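Local coordinates for protein 3-carboxy-cis,cis-muconate cycloisomerase (Pseudomonas putida, PDB 1RE5) that is a cycloisomerase of the mainly helical lyase superfamily that includes adenylosuccinate lyase, built here as an assembly of four copies of the chain, at residues Y9-P13 with A14-I18; P159-L162 with G163-L166; R252-S255 with L256-T260; H429-G432 with Q433-W437. All coordinates share one frame; numbering follows the deposited sequence.

Interaction 1 of 4, residues Y9-P13 with A14-I18; sequences YFTAP and AMREI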
ATOM      1  N   TYR D   9      23.120  -5.971  -6.703  1.00 24.13           N
ATOM      2  CA  TYR D   9      22.976  -5.738  -5.275  1.00 24.11           C
ATOM      3  C   TYR D   9      21.595  -6.124  -4.740  1.00 24.15           C
ATOM      4  O   TYR D   9      21.491  -6.646  -3.635  1.00 24.63           O
ATOM      5  CB  TYR D   9      23.255  -4.264  -4.986  1.00 23.87           C
ATOM      6  CG  TYR D   9      23.238  -3.839  -3.529  1.00 22.77           C
ATOM      7  CD1 TYR D   9      23.814  -4.625  -2.527  1.00 22.49           C
ATOM      8  CD2 TYR D   9      22.733  -2.596  -3.171  1.00 22.10           C
ATOM      9  CE1 TYR D   9      23.886  -4.168  -1.205  1.00 21.59           C
ATOM     10  CE2 TYR D   9      22.804  -2.134  -1.870  1.00 23.12           C
ATOM     11  CZ  TYR D   9      23.378  -2.916  -0.887  1.00 22.54           C
ATOM     12  OH  TYR D   9      23.428  -2.423   0.404  1.00 21.99           O
ATOM     13  N   PHE D  10      20.544  -5.891  -5.524  1.00 22.78           N
ATOM     14  CA  PHE D  10      19.174  -6.201  -5.081  1.00 22.77           C
ATOM     15  C   PHE D  10      18.550  -7.538  -5.551  1.00 23.48           C
ATOM     16  O   PHE D  10      17.575  -8.029  -4.951  1.00 23.24           O
ATOM     17  CB  PHE D  10      18.224  -5.060  -5.497  1.00 19.73           C
ATOM     18  CG  PHE D  10      18.503  -3.735  -4.823  1.00 18.02           C
ATOM     19  CD1 PHE D  10      18.254  -2.537  -5.491  1.00 16.65           C
ATOM     20  CD2 PHE D  10      18.979  -3.683  -3.517  1.00 17.96           C
ATOM     21  CE1 PHE D  10      18.472  -1.312  -4.869  1.00 17.34           C
ATOM     22  CE2 PHE D  10      19.200  -2.462  -2.887  1.00 17.34           C
ATOM     23  CZ  PHE D  10      18.945  -1.272  -3.569  1.00 17.74           C
ATOM     24  N   THR D  11      19.093  -8.125  -6.615  1.00 23.71           N
ATOM     25  CA  THR D  11      18.535  -9.363  -7.151  1.00 23.92           C
ATOM     26  C   THR D  11      19.548 -10.493  -7.190  1.00 24.48           C
ATOM     27  O   THR D  11      20.742 -10.250  -7.328  1.00 26.49           O
ATOM     28  CB  THR D  11      18.008  -9.140  -8.587  1.00 23.54           C
ATOM     29  OG1 THR D  11      17.157  -7.986  -8.612  1.00 22.97           O
ATOM     30  CG2 THR D  11      17.205 -10.339  -9.057  1.00 23.53           C
ATOM     31  N   ALA D  12      19.071 -11.726  -7.045  1.00 24.70           N
ATOM     32  CA  ALA D  12      19.944 -12.892  -7.105  1.00 25.39           C
ATOM     33  C   ALA D  12      20.028 -13.249  -8.592  1.00 26.53           C
ATOM     34  O   ALA D  12      19.005 -13.489  -9.240  1.00 26.65           O
ATOM     35  CB  ALA D  12      19.348 -14.031  -6.316  1.00 24.59           C
ATOM     36  N   PRO D  13      21.252 -13.291  -9.150  1.00 27.08           N
ATOM     37  CA  PRO D  13      21.486 -13.604 -10.569  1.00 26.17           C
ATOM     38  C   PRO D  13      20.653 -14.725 -11.177  1.00 25.70           C
ATOM     39  O   PRO D  13      20.163 -14.604 -12.304  1.00 26.03           O
ATOM     40  CB  PRO D  13      22.991 -13.880 -10.628  1.00 25.78           C
ATOM     41  CG  PRO D  13      23.346 -14.245  -9.217  1.00 27.10           C
ATOM     42  CD  PRO D  13      22.525 -13.278  -8.411  1.00 26.42           C
ATOM     43  N   ALA D  14      20.489 -15.814 -10.443  1.00 25.63           N
ATOM     44  CA  ALA D  14      19.710 -16.941 -10.940  1.00 24.76           C
ATOM     45  C   ALA D  14      18.263 -16.544 -11.147  1.00 25.73           C
ATOM     46  O   ALA D  14      17.633 -16.968 -12.111  1.00 26.40           O
ATOM     47  CB  ALA D  14      19.790 -18.085  -9.966  1.00 23.89           C
ATOM     48  N   MET D  15      17.740 -15.737 -10.224  1.00 27.87           N
ATOM     49  CA  MET D  15      16.354 -15.275 -10.283  1.00 29.24           C
ATOM     50  C   MET D  15      16.151 -14.288 -11.442  1.00 29.58           C
ATOM     51  O   MET D  15      15.134 -14.325 -12.121  1.00 29.97           O
ATOM     52  CB  MET D  15      15.966 -14.614  -8.957  1.00 29.58           C
ATOM     53  CG  MET D  15      14.481 -14.352  -8.798  1.00 31.15           C
ATOM     54  SD  MET D  15      13.557 -15.845  -8.396  1.00 34.36           S
ATOM     55  CE  MET D  15      13.031 -16.294  -9.946  1.00 37.17           C
ATOM     56  N   ARG D  16      17.108 -13.396 -11.663  1.00 30.11           N
ATOM     57  CA  ARG D  16      16.984 -12.455 -12.768  1.00 31.72           C
ATOM     58  C   ARG D  16      16.935 -13.214 -14.091  1.00 32.48           C
ATOM     59  O   ARG D  16      16.269 -12.783 -15.031  1.00 33.59           O
ATOM     60  CB  ARG D  16      18.169 -11.492 -12.816  1.00 32.03           C
ATOM     61  CG  ARG D  16      18.084 -10.471 -13.954  1.00 33.25           C
ATOM     62  CD  ARG D  16      17.394  -9.181 -13.514  1.00 36.34           C
ATOM     63  NE  ARG D  16      15.936  -9.202 -13.612  1.00 39.78           N
ATOM     64  CZ  ARG D  16      15.131  -8.406 -12.907  1.00 41.11           C
ATOM     65  NH1 ARG D  16      15.643  -7.536 -12.050  1.00 41.07           N
ATOM     66  NH2 ARG D  16      13.812  -8.461 -13.065  1.00 41.23           N
ATOM     67  N   GLU D  17      17.647 -14.336 -14.171  1.00 32.72           N
ATOM     68  CA  GLU D  17      17.670 -15.125 -15.396  1.00 33.04           C
ATOM     69  C   GLU D  17      16.257 -15.634 -15.707  1.00 31.76           C
ATOM     70  O   GLU D  17      15.794 -15.593 -16.858  1.00 30.44           O
ATOM     71  CB  GLU D  17      18.640 -16.297 -15.248  1.00 36.72           C
ATOM     72  CG  GLU D  17      18.986 -16.972 -16.567  1.00 42.08           C
ATOM     73  CD  GLU D  17      19.439 -15.969 -17.617  1.00 45.30           C
ATOM     74  OE1 GLU D  17      20.314 -15.135 -17.291  1.00 48.11           O
ATOM     75  OE2 GLU D  17      18.928 -16.008 -18.761  1.00 46.61           O
ATOM     76  N   ILE D  18      15.571 -16.107 -14.675  1.00 29.06           N
ATOM     77  CA  ILE D  18      14.216 -16.592 -14.848  1.00 27.42           C
ATOM     78  C   ILE D  18      13.310 -15.450 -15.294  1.00 28.04           C
ATOM     79  O   ILE D  18      12.483 -15.615 -16.192  1.00 29.83           O
ATOM     80  CB  ILE D  18      13.646 -17.162 -13.534  1.00 27.40           C
ATOM     81  CG1 ILE D  18      14.395 -18.436 -13.147  1.00 26.65           C
ATOM     82  CG2 ILE D  18      12.152 -17.430 -13.685  1.00 26.62           C
ATOM     83  CD1 ILE D  18      13.803 -19.148 -11.937  1.00 27.29           C
TER
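P13 and A14 meet where the chain leaves helix 7-10, passes through a short link and starts helix 13-18. The ring of P13 sits against the next peptide, its CB 3.2 Å from A14 N. Proline suits this opening position, because backbone N-H groups in a first turn have no carbonyl of the same helix to bond, so the missing N-H costs nothing; its O takes the N-H of E17 at 3.1 Å. T11 and R16 lie beside it, their side chains crossing at about a right angle. The methyl CG2 of T11, turned anti to its backbone N, comes 4.0 Å from R16 CB. Bends at chi2 (92°) and chi3 bring the R16 guanidinium obliquely beside the hydroxyl, NH1 being 3.8 Å from T11 OG1, too far for a hydrogen bond. A12 holds the N-cap position: its O accepts the N-H of R16 at 3.1 Å and, weakly, that of M15, and its CB lies 4.3 Å from M15 CB. D7, in the preceding helix, accepts from T11 OG1 and forms a salt bridge with R16 NH1. Hydroxyl and guanidinium are thus neighbours through a shared carboxylate, which probably balances the positive charge of R16 at the helix junction.

Interaction 2 of 4, residues P159-L162 with G163-L166; sequences PVTL and GMKL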
ATOM      1  N   PRO D 159      17.741 -10.888  30.622  1.00 25.83           N
ATOM      2  CA  PRO D 159      18.608 -11.626  29.708  1.00 26.21           C
ATOM      3  C   PRO D 159      17.901 -12.493  28.692  1.00 27.08           C
ATOM      4  O   PRO D 159      16.777 -12.981  28.903  1.00 27.30           O
ATOM      5  CB  PRO D 159      19.483 -12.447  30.647  1.00 26.31           C
ATOM      6  CG  PRO D 159      19.568 -11.599  31.841  1.00 27.42           C
ATOM      7  CD  PRO D 159      18.134 -11.144  32.013  1.00 26.95           C
ATOM      8  N   VAL D 160      18.627 -12.706  27.604  1.00 26.49           N
ATOM      9  CA  VAL D 160      18.190 -13.481  26.464  1.00 25.41           C
ATOM     10  C   VAL D 160      19.490 -14.126  25.941  1.00 26.10           C
ATOM     11  O   VAL D 160      20.573 -13.832  26.440  1.00 27.34           O
ATOM     12  CB  VAL D 160      17.515 -12.499  25.439  1.00 25.54           C
ATOM     13  CG1 VAL D 160      18.044 -12.699  24.030  1.00 24.25           C
ATOM     14  CG2 VAL D 160      15.999 -12.660  25.508  1.00 22.47           C
ATOM     15  N   THR D 161      19.397 -15.011  24.959  1.00 25.79           N
ATOM     16  CA  THR D 161      20.583 -15.664  24.431  1.00 24.73           C
ATOM     17  C   THR D 161      20.653 -15.356  22.929  1.00 24.19           C
ATOM     18  O   THR D 161      19.624 -15.127  22.298  1.00 23.94           O
ATOM     19  CB  THR D 161      20.473 -17.182  24.695  1.00 24.72           C
ATOM     20  OG1 THR D 161      21.764 -17.717  24.965  1.00 29.59           O
ATOM     21  CG2 THR D 161      19.905 -17.900  23.508  1.00 22.77           C
ATOM     22  N   LEU D 162      21.844 -15.321  22.338  1.00 24.10           N
ATOM     23  CA  LEU D 162      21.901 -15.021  20.900  1.00 24.15           C
ATOM     24  C   LEU D 162      21.208 -16.127  20.120  1.00 24.78           C
ATOM     25  O   LEU D 162      20.529 -15.863  19.120  1.00 26.03           O
ATOM     26  CB  LEU D 162      23.345 -14.860  20.394  1.00 21.67           C
ATOM     27  CG  LEU D 162      23.484 -14.617  18.877  1.00 20.13           C
ATOM     28  CD1 LEU D 162      22.723 -13.359  18.482  1.00 20.47           C
ATOM     29  CD2 LEU D 162      24.953 -14.470  18.490  1.00 18.44           C
ATOM     30  N   GLY D 163      21.384 -17.365  20.585  1.00 24.68           N
ATOM     31  CA  GLY D 163      20.767 -18.504  19.929  1.00 23.20           C
ATOM     32  C   GLY D 163      19.252 -18.404  19.947  1.00 23.74           C
ATOM     33  O   GLY D 163      18.575 -18.799  18.985  1.00 23.18           O
ATOM     34  N   MET D 164      18.712 -17.871  21.041  1.00 22.94           N
ATOM     35  CA  MET D 164      17.271 -17.718  21.174  1.00 22.15           C
ATOM     36  C   MET D 164      16.790 -16.801  20.052  1.00 23.46           C
ATOM     37  O   MET D 164      15.820 -17.115  19.351  1.00 25.17           O
ATOM     38  CB  MET D 164      16.918 -17.111  22.530  1.00 20.93           C
ATOM     39  CG  MET D 164      15.471 -17.301  22.936  1.00 21.17           C
ATOM     40  SD  MET D 164      14.941 -16.228  24.292  1.00 21.56           S
ATOM     41  CE  MET D 164      16.298 -16.379  25.356  1.00 24.35           C
ATOM     42  N   LYS D 165      17.486 -15.682  19.863  1.00 21.76           N
ATOM     43  CA  LYS D 165      17.112 -14.743  18.825  1.00 21.60           C
ATOM     44  C   LYS D 165      17.156 -15.412  17.463  1.00 22.55           C
ATOM     45  O   LYS D 165      16.168 -15.382  16.733  1.00 23.88           O
ATOM     46  CB  LYS D 165      18.030 -13.514  18.848  1.00 22.85           C
ATOM     47  CG  LYS D 165      17.958 -12.688  20.146  1.00 21.47           C
ATOM     48  CD  LYS D 165      18.935 -11.524  20.118  1.00 22.44           C
ATOM     49  CE  LYS D 165      18.456 -10.383  19.234  1.00 21.29           C
ATOM     50  NZ  LYS D 165      17.299  -9.663  19.822  1.00 20.22           N
ATOM     51  N   LEU D 166      18.283 -16.023  17.108  1.00 22.45           N
ATOM     52  CA  LEU D 166      18.384 -16.691  15.815  1.00 22.49           C
ATOM     53  C   LEU D 166      17.352 -17.803  15.674  1.00 23.02           C
ATOM     54  O   LEU D 166      16.898 -18.096  14.576  1.00 25.45           O
ATOM     55  CB  LEU D 166      19.776 -17.280  15.612  1.00 22.38           C
ATOM     56  CG  LEU D 166      20.930 -16.283  15.523  1.00 23.37           C
ATOM     57  CD1 LEU D 166      22.227 -17.033  15.341  1.00 20.67           C
ATOM     58  CD2 LEU D 166      20.701 -15.329  14.355  1.00 23.20           C
TER
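V160 and M164 cross at about a right angle at a strand-to-helix junction, where strand 159-161, outermost in its sheet within this chain, runs straight into helix 162-187, one of the long helices characteristic of this superfamily's central bundle. The M164 side chain leads back along the strand. Its CB lies 3.4 Å from T161 O. CG and SD continue nearly extended, with CG anti to the backbone N (chi1 -162°), so that CG packs on W437 and SD comes 3.9 Å from V160 CG2. A bend at chi3 then tucks CE against the strand, 3.6 Å from V160 CA, with A434 also touching it. An unbranched, flexible thioether can lie between strand 159-161 and helix 434-449, touching both. The other branch of V160, CG1, lies 3.9 Å from K165 CG, and these side chains too cross at about a right angle; beyond this apolar stem, K165 NZ forms a salt bridge with E314 of the third subunit. T161 holds the N-cap position, but its hydroxyl bonds to A144 O instead of capping the helix. The backbone starts the helix: T161 O accepts the N-H of K165 at 3.3 Å, and L162 O receives L166 N in its carbonyl plane at 3.0 Å, almost straight at 173°.

Interaction 3 of 4, residues R252-S255 with L256-T260; sequences RDIS and LLMQT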
ATOM      1  N   ARG D 252      16.991  -5.889  10.483  1.00 21.80           N
ATOM      2  CA  ARG D 252      16.905  -4.797  11.439  1.00 22.59           C
ATOM      3  C   ARG D 252      17.744  -5.131  12.666  1.00 22.12           C
ATOM      4  O   ARG D 252      18.562  -4.325  13.113  1.00 22.42           O
ATOM      5  CB  ARG D 252      15.462  -4.567  11.877  1.00 24.70           C
ATOM      6  CG  ARG D 252      15.339  -3.539  13.006  1.00 30.52           C
ATOM      7  CD  ARG D 252      15.367  -2.119  12.453  1.00 34.59           C
ATOM      8  NE  ARG D 252      14.198  -1.932  11.599  1.00 39.30           N
ATOM      9  CZ  ARG D 252      12.972  -1.674  12.058  1.00 41.14           C
ATOM     10  NH1 ARG D 252      12.751  -1.535  13.370  1.00 38.54           N
ATOM     11  NH2 ARG D 252      11.949  -1.630  11.205  1.00 41.79           N
ATOM     12  N   ASP D 253      17.537  -6.325  13.208  1.00 21.12           N
ATOM     13  CA  ASP D 253      18.271  -6.764  14.385  1.00 20.66           C
ATOM     14  C   ASP D 253      19.798  -6.683  14.214  1.00 20.56           C
ATOM     15  O   ASP D 253      20.518  -6.279  15.135  1.00 21.10           O
ATOM     16  CB  ASP D 253      17.833  -8.183  14.765  1.00 18.83           C
ATOM     17  CG  ASP D 253      16.424  -8.214  15.356  1.00 19.68           C
ATOM     18  OD1 ASP D 253      15.867  -7.128  15.600  1.00 18.82           O
ATOM     19  OD2 ASP D 253      15.866  -9.312  15.588  1.00 20.07           O
ATOM     20  N   ILE D 254      20.292  -7.059  13.042  1.00 20.07           N
ATOM     21  CA  ILE D 254      21.720  -6.997  12.777  1.00 18.90           C
ATOM     22  C   ILE D 254      22.173  -5.552  12.799  1.00 19.14           C
ATOM     23  O   ILE D 254      23.149  -5.208  13.458  1.00 20.57           O
ATOM     24  CB  ILE D 254      22.049  -7.559  11.398  1.00 19.40           C
ATOM     25  CG1 ILE D 254      21.576  -9.006  11.317  1.00 22.39           C
ATOM     26  CG2 ILE D 254      23.533  -7.456  11.119  1.00 19.33           C
ATOM     27  CD1 ILE D 254      22.278  -9.954  12.250  1.00 23.61           C
ATOM     28  N   SER D 255      21.457  -4.690  12.089  1.00 20.17           N
ATOM     29  CA  SER D 255      21.858  -3.293  12.026  1.00 20.54           C
ATOM     30  C   SER D 255      21.884  -2.661  13.405  1.00 21.27           C
ATOM     31  O   SER D 255      22.744  -1.827  13.685  1.00 22.72           O
ATOM     32  CB  SER D 255      20.943  -2.501  11.085  1.00 20.08           C
ATOM     33  OG  SER D 255      19.691  -2.248  11.681  1.00 23.21           O
ATOM     34  N   LEU D 256      20.958  -3.051  14.278  1.00 21.20           N
ATOM     35  CA  LEU D 256      20.937  -2.492  15.637  1.00 20.57           C
ATOM     36  C   LEU D 256      22.066  -3.061  16.492  1.00 20.49           C
ATOM     37  O   LEU D 256      22.607  -2.364  17.366  1.00 20.02           O
ATOM     38  CB  LEU D 256      19.593  -2.760  16.315  1.00 18.67           C
ATOM     39  CG  LEU D 256      18.450  -1.936  15.729  1.00 17.21           C
ATOM     40  CD1 LEU D 256      17.142  -2.527  16.154  1.00 16.48           C
ATOM     41  CD2 LEU D 256      18.573  -0.485  16.170  1.00 17.51           C
ATOM     42  N   LEU D 257      22.420  -4.321  16.241  1.00 19.36           N
ATOM     43  CA  LEU D 257      23.498  -4.960  16.986  1.00 20.70           C
ATOM     44  C   LEU D 257      24.854  -4.458  16.495  1.00 20.90           C
ATOM     45  O   LEU D 257      25.854  -4.528  17.227  1.00 19.49           O
ATOM     46  CB  LEU D 257      23.420  -6.489  16.871  1.00 20.36           C
ATOM     47  CG  LEU D 257      22.211  -7.144  17.549  1.00 20.50           C
ATOM     48  CD1 LEU D 257      22.261  -8.646  17.378  1.00 20.17           C
ATOM     49  CD2 LEU D 257      22.210  -6.789  19.021  1.00 20.74           C
ATOM     50  N   MET D 258      24.885  -3.954  15.261  1.00 20.67           N
ATOM     51  CA  MET D 258      26.122  -3.412  14.704  1.00 21.74           C
ATOM     52  C   MET D 258      26.326  -1.938  15.081  1.00 22.57           C
ATOM     53  O   MET D 258      27.354  -1.354  14.737  1.00 22.60           O
ATOM     54  CB  MET D 258      26.137  -3.534  13.194  1.00 21.56           C
ATOM     55  CG  MET D 258      26.963  -4.664  12.691  1.00 22.95           C
ATOM     56  SD  MET D 258      27.046  -4.660  10.896  1.00 24.72           S
ATOM     57  CE  MET D 258      28.343  -3.535  10.628  1.00 19.59           C
ATOM     58  N   GLN D 259      25.345  -1.344  15.768  1.00 22.49           N
ATOM     59  CA  GLN D 259      25.438   0.055  16.199  1.00 23.71           C
ATOM     60  C   GLN D 259      26.715   0.244  16.992  1.00 23.33           C
ATOM     61  O   GLN D 259      27.114  -0.637  17.744  1.00 22.44           O
ATOM     62  CB  GLN D 259      24.286   0.444  17.126  1.00 24.38           C
ATOM     63  CG  GLN D 259      23.050   1.003  16.483  1.00 25.36           C
ATOM     64  CD  GLN D 259      22.026   1.421  17.531  1.00 25.27           C
ATOM     65  OE1 GLN D 259      21.555   0.592  18.307  1.00 24.83           O
ATOM     66  NE2 GLN D 259      21.684   2.714  17.561  1.00 26.09           N
ATOM     67  N   THR D 260      27.332   1.411  16.856  1.00 23.61           N
ATOM     68  CA  THR D 260      28.567   1.691  17.574  1.00 23.57           C
ATOM     69  C   THR D 260      28.395   1.564  19.081  1.00 23.55           C
ATOM     70  O   THR D 260      29.294   1.074  19.772  1.00 22.78           O
ATOM     71  CB  THR D 260      29.088   3.087  17.254  1.00 22.73           C
ATOM     72  OG1 THR D 260      29.290   3.196  15.838  1.00 22.55           O
ATOM     73  CG2 THR D 260      30.403   3.336  17.985  1.00 21.65           C
TER
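R252 O is gripped by two donors, S255 OG and L256 N, close to the C-terminal end of the long helix 231-257 in the superfamily's helical bundle. The N-H of L256 reaches R252 O at 3.0 Å, nearly along the C=O axis, and the hydroxyl of S255 donates to it at 2.8 Å. That second bond depends on S255 placing OG between its own backbone N and carbonyl carbon (chi1 75°), and it lets a small polar residue sit in a buried helix by satisfying its hydroxyl within the turn. The next bonds follow in order: D253 O takes L257 N at 2.9 Å, and I254 O takes M258 N at 2.8 Å. M258 N also makes a weak hydrogen bond to S255 O as the helix gives out. The remaining polar groups find partners in the same helix and in other subunits: D253 OD2 pairs with K249 one turn earlier, D253 OD1 accepts from H313 N of the third subunit, M258 O accepts from Q155 of the fourth subunit, and the amide of Q259 pairs with Q259 of that same subunit. The aliphatic part of R252 and the L256 side chain lie side by side, pointing the same way, with R252 CG 3.8 Å from L256 CD1.

Interaction 4 of 4, residues H429-G432 with Q433-W437; sequences HYLG and QARVW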
ATOM      1  N   HIS D 429      22.747 -17.079  34.753  1.00 42.08           N
ATOM      2  CA  HIS D 429      21.838 -17.840  35.602  1.00 41.55           C
ATOM      3  C   HIS D 429      20.381 -17.393  35.537  1.00 40.87           C
ATOM      4  O   HIS D 429      19.556 -17.815  36.346  1.00 40.82           O
ATOM      5  CB  HIS D 429      22.337 -17.786  37.049  1.00 43.38           C
ATOM      6  CG  HIS D 429      23.604 -18.551  37.274  1.00 46.20           C
ATOM      7  ND1 HIS D 429      23.653 -19.929  37.256  1.00 47.79           N
ATOM      8  CD2 HIS D 429      24.880 -18.133  37.453  1.00 47.70           C
ATOM      9  CE1 HIS D 429      24.904 -20.326  37.408  1.00 48.76           C
ATOM     10  NE2 HIS D 429      25.670 -19.257  37.528  1.00 48.52           N
ATOM     11  N   TYR D 430      20.056 -16.536  34.577  1.00 39.49           N
ATOM     12  CA  TYR D 430      18.689 -16.070  34.439  1.00 36.76           C
ATOM     13  C   TYR D 430      18.306 -16.088  32.967  1.00 35.10           C
ATOM     14  O   TYR D 430      17.726 -15.139  32.453  1.00 35.91           O
ATOM     15  CB  TYR D 430      18.557 -14.661  35.010  1.00 36.57           C
ATOM     16  CG  TYR D 430      17.163 -14.332  35.492  1.00 36.68           C
ATOM     17  CD1 TYR D 430      16.518 -15.151  36.417  1.00 36.02           C
ATOM     18  CD2 TYR D 430      16.495 -13.191  35.041  1.00 37.12           C
ATOM     19  CE1 TYR D 430      15.239 -14.848  36.887  1.00 36.54           C
ATOM     20  CE2 TYR D 430      15.210 -12.871  35.509  1.00 37.68           C
ATOM     21  CZ  TYR D 430      14.589 -13.708  36.432  1.00 37.58           C
ATOM     22  OH  TYR D 430      13.324 -13.410  36.896  1.00 36.78           O
ATOM     23  N   LEU D 431      18.637 -17.189  32.301  1.00 33.89           N
ATOM     24  CA  LEU D 431      18.352 -17.365  30.887  1.00 31.85           C
ATOM     25  C   LEU D 431      17.008 -18.034  30.616  1.00 30.73           C
ATOM     26  O   LEU D 431      16.638 -18.250  29.461  1.00 31.79           O
ATOM     27  CB  LEU D 431      19.481 -18.170  30.241  1.00 31.31           C
ATOM     28  CG  LEU D 431      20.609 -17.330  29.634  1.00 32.42           C
ATOM     29  CD1 LEU D 431      20.824 -16.065  30.444  1.00 31.49           C
ATOM     30  CD2 LEU D 431      21.873 -18.155  29.543  1.00 30.61           C
ATOM     31  N   GLY D 432      16.275 -18.356  31.673  1.00 28.69           N
ATOM     32  CA  GLY D 432      14.984 -18.997  31.492  1.00 28.55           C
ATOM     33  C   GLY D 432      14.985 -20.163  30.515  1.00 28.10           C
ATOM     34  O   GLY D 432      15.840 -21.044  30.581  1.00 27.84           O
ATOM     35  N   GLN D 433      14.032 -20.163  29.591  1.00 28.60           N
ATOM     36  CA  GLN D 433      13.916 -21.239  28.607  1.00 30.03           C
ATOM     37  C   GLN D 433      14.733 -21.024  27.329  1.00 30.62           C
ATOM     38  O   GLN D 433      14.538 -21.731  26.333  1.00 31.17           O
ATOM     39  CB  GLN D 433      12.442 -21.453  28.236  1.00 30.89           C
ATOM     40  CG  GLN D 433      11.540 -21.719  29.436  1.00 31.29           C
ATOM     41  CD  GLN D 433      12.063 -22.861  30.296  1.00 32.86           C
ATOM     42  OE1 GLN D 433      12.128 -24.013  29.847  1.00 32.44           O
ATOM     43  NE2 GLN D 433      12.454 -22.545  31.535  1.00 31.49           N
ATOM     44  N   ALA D 434      15.649 -20.062  27.361  1.00 29.42           N
ATOM     45  CA  ALA D 434      16.491 -19.764  26.211  1.00 29.69           C
ATOM     46  C   ALA D 434      16.936 -21.003  25.440  1.00 30.27           C
ATOM     47  O   ALA D 434      16.656 -21.125  24.248  1.00 30.55           O
ATOM     48  CB  ALA D 434      17.708 -18.977  26.659  1.00 29.77           C
ATOM     49  N   ARG D 435      17.636 -21.913  26.111  1.00 31.97           N
ATOM     50  CA  ARG D 435      18.125 -23.133  25.466  1.00 33.29           C
ATOM     51  C   ARG D 435      17.008 -24.068  24.984  1.00 31.86           C
ATOM     52  O   ARG D 435      17.153 -24.772  23.975  1.00 31.46           O
ATOM     53  CB  ARG D 435      19.078 -23.885  26.410  1.00 37.68           C
ATOM     54  CG  ARG D 435      20.490 -23.328  26.407  1.00 45.31           C
ATOM     55  CD  ARG D 435      21.446 -24.082  27.341  1.00 51.47           C
ATOM     56  NE  ARG D 435      21.213 -23.773  28.755  1.00 57.17           N
ATOM     57  CZ  ARG D 435      21.143 -22.538  29.257  1.00 59.34           C
ATOM     58  NH1 ARG D 435      21.287 -21.480  28.462  1.00 61.39           N
ATOM     59  NH2 ARG D 435      20.918 -22.359  30.555  1.00 59.21           N
ATOM     60  N   VAL D 436      15.893 -24.075  25.700  1.00 29.44           N
ATOM     61  CA  VAL D 436      14.769 -24.906  25.312  1.00 27.40           C
ATOM     62  C   VAL D 436      14.205 -24.410  23.971  1.00 26.99           C
ATOM     63  O   VAL D 436      13.978 -25.205  23.050  1.00 27.00           O
ATOM     64  CB  VAL D 436      13.660 -24.860  26.381  1.00 26.75           C
ATOM     65  CG1 VAL D 436      12.428 -25.627  25.900  1.00 26.72           C
ATOM     66  CG2 VAL D 436      14.176 -25.448  27.668  1.00 23.95           C
ATOM     67  N   TRP D 437      13.987 -23.100  23.866  1.00 24.53           N
ATOM     68  CA  TRP D 437      13.453 -22.516  22.640  1.00 23.91           C
ATOM     69  C   TRP D 437      14.321 -22.917  21.437  1.00 24.98           C
ATOM     70  O   TRP D 437      13.809 -23.364  20.397  1.00 25.55           O
ATOM     71  CB  TRP D 437      13.405 -20.987  22.747  1.00 22.22           C
ATOM     72  CG  TRP D 437      12.522 -20.423  23.842  1.00 19.56           C
ATOM     73  CD1 TRP D 437      12.661 -19.204  24.452  1.00 17.18           C
ATOM     74  CD2 TRP D 437      11.357 -21.030  24.423  1.00 18.76           C
ATOM     75  NE1 TRP D 437      11.663 -19.015  25.374  1.00 17.23           N
ATOM     76  CE2 TRP D 437      10.847 -20.116  25.382  1.00 17.62           C
ATOM     77  CE3 TRP D 437      10.694 -22.255  24.232  1.00 17.92           C
ATOM     78  CZ2 TRP D 437       9.703 -20.385  26.149  1.00 16.86           C
ATOM     79  CZ3 TRP D 437       9.551 -22.526  24.999  1.00 18.12           C
ATOM     80  CH2 TRP D 437       9.072 -21.591  25.948  1.00 16.96           C
TER
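L431 and A434 turn their CB atoms toward each other, 4.1 Å apart, across a tight bend that leads into helix 434-449. R435 joins them from the next position. Its side chain and that of L431 cross obliquely, and L431 CD2 sits at the edge of the guanidinium, near its plane, 3.5 Å from R435 NH1. The bend at chi3 (-75°) swings the group back to this methyl, and R435 also packs on D145. A long side chain with an aliphatic stem suits this exposed position, since it can fold back over the turn that precedes its helix. The bend itself is a type II' beta turn from L431 to A434, closed by the N-H of A434 on L431 O at 2.9 Å, with the donor tilted from the carbonyl plane. G432 fills the second position of the turn, where phi is positive (47°), a value glycine adopts easily because it has no CB. Q433 follows at the N-cap position, and its O receives the N-H of W437 at 2.9 Å. The Q433 side chain serves two neighbours: CB lies 3.5 Å above the plane of the W437 indole, offset toward the rim, whereas the amide, bent round at chi2, comes back beside the backbone of G432, its NE2 3.6 Å from G432 C. On the indole, NE1 is held by G197 O of the third subunit.

In the fold
Interactions 1, 2 and 4 each lie at the start of a helix, whereas interaction 3 lies at the end of one. Interactions 2 and 3 are buried; interactions 1 and 4 are only partly so and include exposed residues. Interactions 2 and 4, with centres about 9 Å apart, pack directly: T161 meets A434, and P159 meets Y430, joining parts of the chain far apart in sequence. Interaction 3 comes within about 4 Å of interaction 2, nearest atoms, without touching, yet H313 of the third subunit bonds to both K165 and D253. Interaction 1 stands apart, the charge of R16 paired with D7 of its own chain, while interactions 2, 3 and 4 all place polar groups against neighbouring subunits.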